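Local coordinates for probable outer membrane protein (Pseudomonas aeruginosa, PDB 3DWO) that probably carries long-chain fatty acids and other hydrophobic compounds across the outer membrane as a FadL-type beta-barrel channel, at residues N209-F214 with A234-K239; I141-L146 with I165-S170; A280-P285 with S312-L317. All blocks are in the same frame, centred on the assembly; numbering follows the deposited sequence.

Interaction 1 (N209-F214 with A234-K239); sequences NTSPGF and AKIRNK. With C8E ((hydroxyethyloxy)tri(ethyloxy)octane), chain M.
Two hydrogen bonds grip the carbonyl oxygen of Arg237. One comes from the hydroxyl of Ser211, whose OG lies 2.9 Å from Arg237 O in the plane of that carbonyl; a chi1 of 65° turns it across the gap, and serine is small enough to sit there buried. The other comes from a water that also donates to Pro212 O at 2.6 Å, bridging two carbonyls. Proline has no N-H to offer, and its ring turns outward onto detergent, with Pro212 CG 3.5 Å from C6 of C8E (chain M).

Asn209, its CG anti to the backbone N, makes a nearly straight bond: ND2 reaches Asn238 OD1 at 2.6 Å, with an N-H...O angle of 171°. A second water accepts from the same ND2. Beyond Ser211, Ile236 lays CG1 over Gly213 CA at 3.9 Å and rests its CG2 by Pro212 O. Only one direct backbone bond joins the two segments, Ala234 N to Phe214 O at 3.0 Å; a water between Phe214 N and Lys235 O stands in for another. The hairpin of strands 201-220 and 226-248 is thus locally prised apart and stitched by side chains and water. Residues 209-214 pair on with strand 158-177, while 234-239 is hydrogen-bonded through its backbone to 282-284, where Asp283 also takes the Arg237 guanidinium in a salt bridge.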
loop_
_atom_site.group_PDB
_atom_site.type_symbol
_atom_site.label_atom_id
_atom_site.label_comp_id
_atom_site.label_asym_id
_atom_site.label_seq_id
_atom_site.Cartn_x
_atom_site.Cartn_y
_atom_site.Cartn_z
ATOM N N ASN A 209 -8.714 -12.330 -0.693
ATOM C CA ASN A 209 -10.020 -12.017 -1.256
ATOM C C ASN A 209 -9.948 -11.509 -2.689
ATOM O O ASN A 209 -8.992 -10.839 -3.084
ATOM C CB ASN A 209 -10.760 -10.970 -0.414
ATOM C CG ASN A 209 -12.180 -10.730 -0.914
ATOM O OD1 ASN A 209 -12.989 -11.652 -0.950
ATOM N ND2 ASN A 209 -12.483 -9.494 -1.310
ATOM N N THR A 210 -10.981 -11.832 -3.454
ATOM C CA THR A 210 -11.095 -11.401 -4.839
ATOM C C THR A 210 -12.454 -10.723 -4.964
ATOM O O THR A 210 -13.476 -11.307 -4.597
ATOM C CB THR A 210 -11.034 -12.600 -5.809
ATOM O OG1 THR A 210 -9.772 -13.264 -5.663
ATOM C CG2 THR A 210 -11.182 -12.129 -7.254
ATOM N N SER A 211 -12.464 -9.488 -5.455
ATOM C CA SER A 211 -13.710 -8.748 -5.626
ATOM C C SER A 211 -13.561 -7.719 -6.744
ATOM O O SER A 211 -12.449 -7.339 -7.102
ATOM C CB SER A 211 -14.109 -8.056 -4.317
ATOM O OG SER A 211 -13.175 -7.058 -3.958
ATOM N N PRO A 212 -14.689 -7.250 -7.302
ATOM C CA PRO A 212 -14.737 -6.267 -8.390
ATOM C C PRO A 212 -14.746 -4.812 -7.958
ATOM O O PRO A 212 -15.268 -4.463 -6.898
ATOM C CB PRO A 212 -16.036 -6.612 -9.125
ATOM C CG PRO A 212 -16.576 -7.862 -8.415
ATOM C CD PRO A 212 -16.036 -7.771 -7.038
ATOM N N GLY A 213 -14.181 -3.966 -8.813
ATOM C CA GLY A 213 -14.138 -2.544 -8.551
ATOM C C GLY A 213 -14.480 -1.787 -9.822
ATOM O O GLY A 213 -14.323 -2.304 -10.928
ATOM N N PHE A 214 -14.949 -0.558 -9.672
ATOM C CA PHE A 214 -15.308 0.238 -10.828
ATOM C C PHE A 214 -14.636 1.603 -10.809
ATOM O O PHE A 214 -14.352 2.158 -9.748
ATOM C CB PHE A 214 -16.829 0.371 -10.890
ATOM C CG PHE A 214 -17.532 -0.950 -11.044
ATOM C CD1 PHE A 214 -17.745 -1.500 -12.308
ATOM C CD2 PHE A 214 -17.915 -1.684 -9.923
ATOM C CE1 PHE A 214 -18.325 -2.763 -12.454
ATOM C CE2 PHE A 214 -18.497 -2.948 -10.055
ATOM C CZ PHE A 214 -18.701 -3.489 -11.324
ATOM N N ALA A 234 -13.666 4.228 -7.616
ATOM C CA ALA A 234 -14.514 3.997 -6.461
ATOM C C ALA A 234 -13.852 3.054 -5.469
ATOM O O ALA A 234 -12.986 2.261 -5.834
ATOM C CB ALA A 234 -15.871 3.431 -6.909
ATOM N N LYS A 235 -14.257 3.157 -4.208
ATOM C CA LYS A 235 -13.724 2.289 -3.168
ATOM C C LYS A 235 -14.088 0.857 -3.526
ATOM O O LYS A 235 -15.175 0.598 -4.050
ATOM C CB LYS A 235 -14.333 2.639 -1.809
ATOM C CG LYS A 235 -13.941 1.677 -0.703
ATOM C CD LYS A 235 -14.334 2.212 0.653
ATOM C CE LYS A 235 -15.836 2.324 0.788
ATOM N NZ LYS A 235 -16.190 3.012 2.054
ATOM N N ILE A 236 -13.185 -0.073 -3.247
ATOM C CA ILE A 236 -13.448 -1.468 -3.550
ATOM C C ILE A 236 -13.682 -2.247 -2.257
ATOM O O ILE A 236 -12.755 -2.426 -1.453
ATOM C CB ILE A 236 -12.265 -2.105 -4.328
ATOM C CG1 ILE A 236 -11.969 -1.290 -5.592
ATOM C CG2 ILE A 236 -12.598 -3.544 -4.698
ATOM C CD1 ILE A 236 -10.837 -1.856 -6.443
ATOM N N ARG A 237 -14.927 -2.681 -2.053
ATOM C CA ARG A 237 -15.288 -3.459 -0.875
ATOM C C ARG A 237 -14.401 -4.693 -0.918
ATOM O O ARG A 237 -14.350 -5.403 -1.926
ATOM C CB ARG A 237 -16.763 -3.846 -0.929
ATOM C CG ARG A 237 -17.697 -2.651 -0.899
ATOM C CD ARG A 237 -18.502 -2.605 0.388
ATOM N NE ARG A 237 -17.740 -2.094 1.523
ATOM C CZ ARG A 237 -18.067 -2.310 2.794
ATOM N NH1 ARG A 237 -19.141 -3.034 3.091
ATOM N NH2 ARG A 237 -17.326 -1.795 3.770
ATOM N N ASN A 238 -13.718 -4.959 0.187
ATOM C CA ASN A 238 -12.762 -6.050 0.211
ATOM C C ASN A 238 -12.660 -6.722 1.587
ATOM O O ASN A 238 -11.876 -6.305 2.443
ATOM C CB ASN A 238 -11.419 -5.452 -0.238
ATOM C CG ASN A 238 -10.366 -6.491 -0.541
ATOM O OD1 ASN A 238 -10.665 -7.617 -0.945
ATOM N ND2 ASN A 238 -9.111 -6.103 -0.368
ATOM N N LYS A 239 -13.467 -7.759 1.789
ATOM C CA LYS A 239 -13.467 -8.502 3.041
ATOM C C LYS A 239 -12.532 -9.695 2.897
ATOM O O LYS A 239 -12.856 -10.669 2.216
ATOM C CB LYS A 239 -14.878 -8.987 3.369
ATOM C CG LYS A 239 -14.983 -9.828 4.632
ATOM C CD LYS A 239 -16.447 -10.132 4.931
ATOM C CE LYS A 239 -16.615 -10.999 6.166
ATOM N NZ LYS A 239 -18.062 -11.263 6.430
HETATM C C1 C8E M . -17.928 -10.159 -4.057
HETATM C C2 C8E M . -16.733 -10.510 -4.810
HETATM C C3 C8E M . -16.885 -11.605 -5.743
HETATM C C4 C8E M . -15.776 -11.527 -6.679
HETATM C C5 C8E M . -16.173 -12.202 -7.943
HETATM C C6 C8E M . -16.076 -11.268 -9.042
HETATM C C7 C8E M . -17.469 -11.185 -9.434
HETATM C C8 C8E M . -17.511 -10.881 -10.881
HETATM O O9 C8E M . -17.524 -9.602 -11.497
HETATM C C10 C8E M . -18.601 -8.714 -11.211
HETATM C C11 C8E M . -18.305 -7.473 -11.998
HETATM O O12 C8E M . -18.671 -7.628 -13.385
HETATM O O HOH W 1 -15.532 -8.576 -0.684
HETATM O O HOH W 2 -15.834 -5.181 -4.455
HETATM O O HOH W 3 -12.306 0.955 -8.106
HETATM O O HOH W 4 -16.007 -0.130 -6.837
#

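Interaction 2 (I141-L146 with I165-S170); sequences IETIGL and IIQRTS. With C8E ((hydroxyethyloxy)tri(ethyloxy)octane), chain E; C8E ((hydroxyethyloxy)tri(ethyloxy)octane), chain D.
Peptide units are the flat groups that carry this contact, and the two faces of the strand pair differ sharply. Thr143, Gln167 and Thr169 project from one; Glu142, Ile144, Leu146, Ile166, Arg168 and Ser170 from the other. Between the strands run six backbone hydrogen bonds in three antiparallel hydrogen-bonded pairs, the shortest being Ile166 N to Leu146 O at 2.8 Å. Most donors lie in the carbonyl plane or nearly along the C=O axis, but Leu146 N stands 27° out of the plane of the Ile166 carbonyl. Alternating with these are the non-hydrogen-bonded pairs Thr143 with Thr169 and Gly145 with Gln167, where CA-H groups face carbonyls, as Thr143 CA does Arg168 O at 3.3 Å.

On the buried face the threonine hydroxyls meet tip to tip, Thr143 OG1 2.6 Å from Thr169 OG1, both anti to their own carbonyl carbons; the position of Thr169 OG1 is less certain. The beta-branched residues suit extended strands; the two hydroxyls share one hydrogen bond away from solvent, and Thr169 OG1 also receives a weak one from Asn238 ND2. Gly145 lets Ile165 CD1 come over its CA, at 4.2 Å, where a CB would collide. Leu146 lies on the surface and Ile144 and Ile166 partly so, consistent with a lipid-facing barrel wall. Ile141 touches detergent with CG1, 3.3 Å from O9 of C8E (chain D). The hairpin of strands 138-153 and 158-177 is flanked by strands 110-125 and 201-220, with Ile284 packed on Thr143 and Gln167.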
loop_
_atom_site.group_PDB
_atom_site.type_symbol
_atom_site.label_atom_id
_atom_site.label_comp_id
_atom_site.label_asym_id
_atom_site.label_seq_id
_atom_site.Cartn_x
_atom_site.Cartn_y
_atom_site.Cartn_z
ATOM N N ILE A 141 1.113 -7.036 2.580
ATOM C CA ILE A 141 -0.123 -6.747 1.862
ATOM C C ILE A 141 0.183 -6.530 0.386
ATOM O O ILE A 141 1.094 -5.785 0.043
ATOM C CB ILE A 141 -0.799 -5.431 2.345
ATOM C CG1 ILE A 141 -0.822 -5.356 3.867
ATOM C CG2 ILE A 141 -2.209 -5.338 1.793
ATOM C CD1 ILE A 141 0.509 -4.966 4.473
ATOM N N GLU A 142 -0.570 -7.186 -0.484
ATOM C CA GLU A 142 -0.394 -6.978 -1.908
ATOM C C GLU A 142 -1.716 -7.195 -2.612
ATOM O O GLU A 142 -2.437 -8.152 -2.321
ATOM C CB GLU A 142 0.672 -7.895 -2.518
ATOM C CG GLU A 142 0.745 -7.713 -4.047
ATOM C CD GLU A 142 2.089 -8.101 -4.662
ATOM O OE1 GLU A 142 2.823 -8.900 -4.048
ATOM O OE2 GLU A 142 2.404 -7.612 -5.772
ATOM N N THR A 143 -2.031 -6.277 -3.521
ATOM C CA THR A 143 -3.255 -6.335 -4.302
ATOM C C THR A 143 -2.877 -6.264 -5.772
ATOM O O THR A 143 -2.179 -5.349 -6.198
ATOM C CB THR A 143 -4.192 -5.138 -3.983
ATOM O OG1 THR A 143 -4.671 -5.247 -2.635
ATOM C CG2 THR A 143 -5.372 -5.104 -4.948
ATOM N N ILE A 144 -3.322 -7.250 -6.544
ATOM C CA ILE A 144 -3.046 -7.264 -7.967
ATOM C C ILE A 144 -4.388 -7.303 -8.670
ATOM O O ILE A 144 -5.272 -8.059 -8.278
ATOM C CB ILE A 144 -2.217 -8.495 -8.369
ATOM C CG1 ILE A 144 -0.865 -8.462 -7.657
ATOM C CG2 ILE A 144 -1.999 -8.505 -9.876
ATOM C CD1 ILE A 144 0.028 -9.636 -8.000
ATOM N N GLY A 145 -4.547 -6.485 -9.703
ATOM C CA GLY A 145 -5.808 -6.469 -10.414
ATOM C C GLY A 145 -5.706 -6.584 -11.922
ATOM O O GLY A 145 -4.719 -6.155 -12.531
ATOM N N LEU A 146 -6.731 -7.188 -12.515
ATOM C CA LEU A 146 -6.827 -7.343 -13.961
ATOM C C LEU A 146 -7.969 -6.407 -14.346
ATOM O O LEU A 146 -9.031 -6.425 -13.722
ATOM C CB LEU A 146 -7.141 -8.798 -14.326
ATOM C CG LEU A 146 -6.046 -9.766 -13.859
ATOM C CD1 LEU A 146 -6.370 -11.196 -14.283
ATOM C CD2 LEU A 146 -4.704 -9.329 -14.446
ATOM N N ILE A 165 -12.426 -3.478 -12.564
ATOM C CA ILE A 165 -11.186 -4.117 -12.166
ATOM C C ILE A 165 -11.504 -5.317 -11.292
ATOM O O ILE A 165 -12.295 -5.214 -10.354
ATOM C CB ILE A 165 -10.272 -3.133 -11.389
ATOM C CG1 ILE A 165 -9.100 -3.889 -10.760
ATOM C CG2 ILE A 165 -11.079 -2.388 -10.339
ATOM C CD1 ILE A 165 -8.113 -2.994 -10.031
ATOM N N ILE A 166 -10.928 -6.467 -11.628
ATOM C CA ILE A 166 -11.138 -7.660 -10.817
ATOM C C ILE A 166 -9.876 -7.730 -9.988
ATOM O O ILE A 166 -8.776 -7.970 -10.499
ATOM C CB ILE A 166 -11.300 -8.933 -11.656
ATOM C CG1 ILE A 166 -12.480 -8.772 -12.616
ATOM C CG2 ILE A 166 -11.580 -10.112 -10.738
ATOM C CD1 ILE A 166 -13.810 -8.471 -11.921
ATOM N N GLN A 167 -10.058 -7.512 -8.697
ATOM C CA GLN A 167 -8.964 -7.443 -7.757
ATOM C C GLN A 167 -8.771 -8.635 -6.817
ATOM O O GLN A 167 -9.725 -9.231 -6.320
ATOM C CB GLN A 167 -9.156 -6.139 -6.970
ATOM C CG GLN A 167 -8.329 -5.986 -5.753
ATOM C CD GLN A 167 -8.785 -6.869 -4.636
ATOM O OE1 GLN A 167 -7.964 -7.427 -3.925
ATOM N NE2 GLN A 167 -10.100 -6.999 -4.461
ATOM N N ARG A 168 -7.512 -8.968 -6.577
ATOM C CA ARG A 168 -7.163 -10.049 -5.671
ATOM C C ARG A 168 -6.180 -9.506 -4.634
ATOM O O ARG A 168 -5.104 -9.023 -4.976
ATOM C CB ARG A 168 -6.530 -11.210 -6.439
ATOM C CG ARG A 168 -5.848 -12.236 -5.547
ATOM C CD ARG A 168 -6.827 -12.971 -4.660
ATOM N NE ARG A 168 -6.136 -13.804 -3.680
ATOM C CZ ARG A 168 -5.211 -14.709 -3.986
ATOM N NH1 ARG A 168 -4.863 -14.902 -5.252
ATOM N NH2 ARG A 168 -4.624 -15.417 -3.026
ATOM N N THR A 169 -6.566 -9.576 -3.365
ATOM C CA THR A 169 -5.716 -9.097 -2.280
ATOM C C THR A 169 -5.330 -10.222 -1.339
ATOM O O THR A 169 -6.167 -11.036 -0.965
ATOM C CB THR A 169 -6.434 -8.036 -1.411
ATOM O OG1 THR A 169 -6.689 -6.861 -2.184
ATOM C CG2 THR A 169 -5.572 -7.665 -0.214
ATOM N N SER A 170 -4.061 -10.265 -0.956
ATOM C CA SER A 170 -3.599 -11.261 0.001
ATOM C C SER A 170 -2.990 -10.440 1.126
ATOM O O SER A 170 -2.337 -9.431 0.876
ATOM C CB SER A 170 -2.539 -12.177 -0.607
ATOM O OG SER A 170 -1.299 -11.513 -0.690
HETATM C C1 C8E E . 5.027 -7.449 -2.109
HETATM C C2 C8E E . 5.164 -6.198 -1.375
HETATM C C3 C8E E . 4.416 -5.081 -1.943
HETATM C C4 C8E E . 5.338 -4.303 -2.752
HETATM C C5 C8E E . 5.129 -2.869 -2.464
HETATM C C6 C8E E . 5.674 -2.068 -3.537
HETATM C C7 C8E E . 5.594 -0.753 -2.934
HETATM C C8 C8E E . 6.848 -0.046 -3.219
HETATM O O9 C8E E . 7.064 1.348 -3.210
HETATM C C10 C8E E . 6.331 2.179 -4.086
HETATM C C11 C8E E . 6.817 3.563 -3.783
HETATM O O12 C8E E . 6.634 3.881 -2.389
HETATM C C13 C8E E . 7.372 5.043 -1.915
HETATM C C14 C8E E . 7.924 5.257 -0.470
HETATM O O15 C8E E . 8.725 4.396 0.388
HETATM C C16 C8E E . 7.886 3.552 1.203
HETATM C C17 C8E E . 7.500 4.155 2.563
HETATM O O18 C8E E . 8.052 3.696 3.812
HETATM C C19 C8E E . 7.261 2.628 4.408
HETATM C C20 C8E E . 6.466 2.782 5.755
HETATM O O21 C8E E . 5.044 2.922 5.697
HETATM C C1 C8E D . -0.467 2.794 10.389
HETATM C C2 C8E D . -0.577 1.340 10.376
HETATM C C3 C8E D . -1.720 0.805 9.648
HETATM C C4 C8E D . -1.599 -0.642 9.668
HETATM C C5 C8E D . -2.410 -1.207 8.560
HETATM C C6 C8E D . -1.969 -2.554 8.251
HETATM C C7 C8E D . -3.164 -3.067 7.604
HETATM C C8 C8E D . -2.770 -3.918 6.456
HETATM O O9 C8E D . -3.231 -5.230 6.167
HETATM C C10 C8E D . -3.001 -6.258 7.110
HETATM C C11 C8E D . -3.606 -7.493 6.519
HETATM O O12 C8E D . -4.935 -7.701 7.029
HETATM C C13 C8E D . -5.113 -8.873 7.883
HETATM C C14 C8E D . -4.827 -8.951 9.416
HETATM O O15 C8E D . -5.643 -9.416 10.534
HETATM C C16 C8E D . -6.427 -8.352 11.113
HETATM C C17 C8E D . -5.737 -7.597 12.265
HETATM O O18 C8E D . -4.585 -8.106 12.971
HETATM C C19 C8E D . -4.929 -8.904 14.136
HETATM C C20 C8E D . -4.408 -8.579 15.585
HETATM O O21 C8E D . -3.215 -9.224 16.059
#

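Interaction 3 (A280-P285 with S312-L317); sequences ARLDIP and SSFQDL. With C8E ((hydroxyethyloxy)tri(ethyloxy)octane), chain D; SO4 (sulfate ion), chain B.
The main bump is Leu282 CD2, which pushes between the ring of Phe314 and the tip of Leu317. Leu282 CD2 sits 3.6 Å from Phe314 CE1, meeting the ring obliquely, and 4.4 Å from Leu317 CD2. Leu317 answers with a bump of its own: CD2 settles into a shallow hollow walled by Ala280 CB, Arg281 O and Leu282 CD2, and the small alanine lets it approach the backbone. Leu282 owes its reach to CG standing anti to the backbone N (chi1 -160°). At the other end Pro285 CB rests 4.1 Å from Ser313 OG.

In this FadL-type barrel, residues 282-285 link strands 275-281 and 287-295, both paired with strand 226-248, and residues 312-317 lead into strand 316-321. Phe314, at the centre of an inverse gamma turn, has CG anti to the backbone N (chi1 -172°), which carries its ring toward Leu282; Tyr333 meets that ring edge-to-face. The apolar groups also line the bed of C8E (chain D): its C5 lies 3.8 Å from Phe314 CZ, and its C17 lies 3.6 Å from Leu317 CD1. The detergent thus occupies an apolar site, in keeping with a channel for hydrophobic compounds.

Water fills polar joints beside the packing. One bridges Asp283 O and Ser313 OG, 2.8 Å from each; another donates to Arg281 O and weakly to Asp316 O. Away from the 312-317 segment, Arg281 bends at chi3 (73°), so that its NH2 meets Asp283 OD1 at 3.1 Å in a salt bridge. Its NH1 donates to O3 of a sulfate, probably from the crystallisation liquor, lying near the guanidinium plane.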
loop_
_atom_site.group_PDB
_atom_site.type_symbol
_atom_site.label_atom_id
_atom_site.label_comp_id
_atom_site.label_asym_id
_atom_site.label_seq_id
_atom_site.Cartn_x
_atom_site.Cartn_y
_atom_site.Cartn_z
ATOM N N ALA A 280 -11.288 -10.055 7.858
ATOM C CA ALA A 280 -10.896 -8.700 8.181
ATOM C C ALA A 280 -11.144 -7.832 6.957
ATOM O O ALA A 280 -10.625 -8.119 5.878
ATOM C CB ALA A 280 -9.411 -8.657 8.572
ATOM N N ARG A 281 -11.953 -6.787 7.113
ATOM C CA ARG A 281 -12.231 -5.887 5.998
ATOM C C ARG A 281 -11.003 -5.026 5.749
ATOM O O ARG A 281 -10.336 -4.599 6.690
ATOM C CB ARG A 281 -13.409 -4.950 6.298
ATOM C CG ARG A 281 -14.763 -5.618 6.414
ATOM C CD ARG A 281 -15.867 -4.625 6.058
ATOM N NE ARG A 281 -15.886 -4.368 4.622
ATOM C CZ ARG A 281 -16.565 -5.101 3.746
ATOM N NH1 ARG A 281 -17.294 -6.133 4.163
ATOM N NH2 ARG A 281 -16.499 -4.820 2.449
ATOM N N LEU A 282 -10.713 -4.779 4.476
ATOM C CA LEU A 282 -9.581 -3.948 4.084
ATOM C C LEU A 282 -9.953 -3.366 2.720
ATOM O O LEU A 282 -9.340 -3.682 1.699
ATOM C CB LEU A 282 -8.306 -4.792 3.994
ATOM C CG LEU A 282 -6.922 -4.123 4.065
ATOM C CD1 LEU A 282 -6.731 -3.194 2.890
ATOM C CD2 LEU A 282 -6.779 -3.348 5.358
ATOM N N ASP A 283 -10.985 -2.527 2.711
ATOM C CA ASP A 283 -11.453 -1.911 1.474
ATOM C C ASP A 283 -10.377 -1.052 0.824
ATOM O O ASP A 283 -9.662 -0.311 1.504
ATOM C CB ASP A 283 -12.686 -1.035 1.732
ATOM C CG ASP A 283 -13.883 -1.827 2.238
ATOM O OD1 ASP A 283 -13.904 -3.073 2.100
ATOM O OD2 ASP A 283 -14.819 -1.189 2.766
ATOM N N ILE A 284 -10.259 -1.159 -0.494
ATOM C CA ILE A 284 -9.292 -0.353 -1.222
ATOM C C ILE A 284 -9.943 1.023 -1.331
ATOM O O ILE A 284 -11.005 1.172 -1.933
ATOM C CB ILE A 284 -9.026 -0.942 -2.618
ATOM C CG1 ILE A 284 -8.563 -2.395 -2.472
ATOM C CG2 ILE A 284 -7.956 -0.127 -3.340
ATOM C CD1 ILE A 284 -8.296 -3.099 -3.788
ATOM N N PRO A 285 -9.313 2.049 -0.745
ATOM C CA PRO A 285 -9.843 3.414 -0.767
ATOM C C PRO A 285 -10.127 4.031 -2.132
ATOM O O PRO A 285 -9.427 3.780 -3.109
ATOM C CB PRO A 285 -8.798 4.202 0.023
ATOM C CG PRO A 285 -7.540 3.456 -0.259
ATOM C CD PRO A 285 -7.966 2.021 -0.148
ATOM N N SER A 312 -9.863 8.014 4.419
ATOM C CA SER A 312 -10.687 8.097 5.610
ATOM C C SER A 312 -11.557 6.860 5.829
ATOM O O SER A 312 -12.072 6.645 6.931
ATOM C CB SER A 312 -11.573 9.339 5.544
ATOM O OG SER A 312 -12.175 9.561 6.803
ATOM N N SER A 313 -11.730 6.047 4.786
ATOM C CA SER A 313 -12.532 4.841 4.921
ATOM C C SER A 313 -11.796 3.817 5.789
ATOM O O SER A 313 -12.417 2.914 6.347
ATOM C CB SER A 313 -12.859 4.243 3.545
ATOM O OG SER A 313 -11.705 3.728 2.906
ATOM N N PHE A 314 -10.477 3.949 5.906
ATOM C CA PHE A 314 -9.718 3.024 6.742
ATOM C C PHE A 314 -9.751 3.537 8.181
ATOM O O PHE A 314 -8.819 4.193 8.649
ATOM C CB PHE A 314 -8.267 2.906 6.267
ATOM C CG PHE A 314 -7.497 1.824 6.972
ATOM C CD1 PHE A 314 -7.918 0.495 6.894
ATOM C CD2 PHE A 314 -6.366 2.128 7.724
ATOM C CE1 PHE A 314 -7.224 -0.515 7.556
ATOM C CE2 PHE A 314 -5.659 1.122 8.394
ATOM C CZ PHE A 314 -6.088 -0.199 8.310
ATOM N N GLN A 315 -10.847 3.238 8.868
ATOM C CA GLN A 315 -11.055 3.665 10.242
ATOM C C GLN A 315 -10.451 2.700 11.248
ATOM O O GLN A 315 -9.958 3.113 12.298
ATOM C CB GLN A 315 -12.557 3.817 10.509
ATOM C CG GLN A 315 -13.167 5.065 9.881
ATOM C CD GLN A 315 -12.635 6.335 10.534
ATOM O OE1 GLN A 315 -12.657 6.461 11.755
ATOM N NE2 GLN A 315 -12.154 7.275 9.727
ATOM N N ASP A 316 -10.487 1.410 10.934
ATOM C CA ASP A 316 -9.937 0.412 11.842
ATOM C C ASP A 316 -9.623 -0.911 11.153
ATOM O O ASP A 316 -10.069 -1.165 10.032
ATOM C CB ASP A 316 -10.928 0.155 12.971
ATOM C CG ASP A 316 -12.222 -0.450 12.471
ATOM O OD1 ASP A 316 -12.809 0.099 11.511
ATOM O OD2 ASP A 316 -12.658 -1.474 13.033
ATOM N N LEU A 317 -8.847 -1.746 11.835
ATOM C CA LEU A 317 -8.498 -3.063 11.320
ATOM C C LEU A 317 -9.136 -3.990 12.334
ATOM O O LEU A 317 -8.711 -4.041 13.489
ATOM C CB LEU A 317 -6.979 -3.280 11.321
ATOM C CG LEU A 317 -6.312 -3.919 10.092
ATOM C CD1 LEU A 317 -5.003 -4.561 10.527
ATOM C CD2 LEU A 317 -7.210 -4.955 9.448
HETATM C C1 C8E D . -0.467 2.794 10.389
HETATM C C2 C8E D . -0.577 1.340 10.376
HETATM C C3 C8E D . -1.720 0.805 9.648
HETATM C C4 C8E D . -1.599 -0.642 9.668
HETATM C C5 C8E D . -2.410 -1.207 8.560
HETATM C C6 C8E D . -1.969 -2.554 8.251
HETATM C C7 C8E D . -3.164 -3.067 7.604
HETATM C C8 C8E D . -2.770 -3.918 6.456
HETATM O O9 C8E D . -3.231 -5.230 6.167
HETATM C C10 C8E D . -3.001 -6.258 7.110
HETATM C C11 C8E D . -3.606 -7.493 6.519
HETATM O O12 C8E D . -4.935 -7.701 7.029
HETATM C C13 C8E D . -5.113 -8.873 7.883
HETATM C C14 C8E D . -4.827 -8.951 9.416
HETATM O O15 C8E D . -5.643 -9.416 10.534
HETATM C C16 C8E D . -6.427 -8.352 11.113
HETATM C C17 C8E D . -5.737 -7.597 12.265
HETATM O O18 C8E D . -4.585 -8.106 12.971
HETATM C C19 C8E D . -4.929 -8.904 14.136
HETATM C C20 C8E D . -4.408 -8.579 15.585
HETATM O O21 C8E D . -3.215 -9.224 16.059
HETATM S S SO4 B . -17.899 -6.949 8.113
HETATM O O1 SO4 B . -19.254 -6.782 8.673
HETATM O O2 SO4 B . -17.070 -5.792 8.501
HETATM O O3 SO4 B . -17.999 -7.026 6.644
HETATM O O4 SO4 B . -17.283 -8.184 8.637
HETATM O O HOH W 5 -11.006 -4.324 9.415
HETATM O O HOH W 6 -10.512 1.314 3.669
#

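Interaction 2 is regular barrel wall, held by backbone bonds; interaction 1 is wall whose pairing has loosened, so side chains and water do that work; interaction 3, the most buried, is apolar packing between loops and strand ends. Interactions 1 and 2 share a seam, since strands 158-177 and 201-220 are neighbours and Gly213 N lies 2.7 Å from Ile165 O. Interactions 1 and 3 are tied by Asp283, which also accepts from Asn238 N; interactions 2 and 3 meet through the side chain of Ile284 and touch one detergent molecule, C8E (chain D). The partly buried pair, interactions 1 and 2, both have surface side chains near bound detergent, and some of these probably face lipid in the membrane.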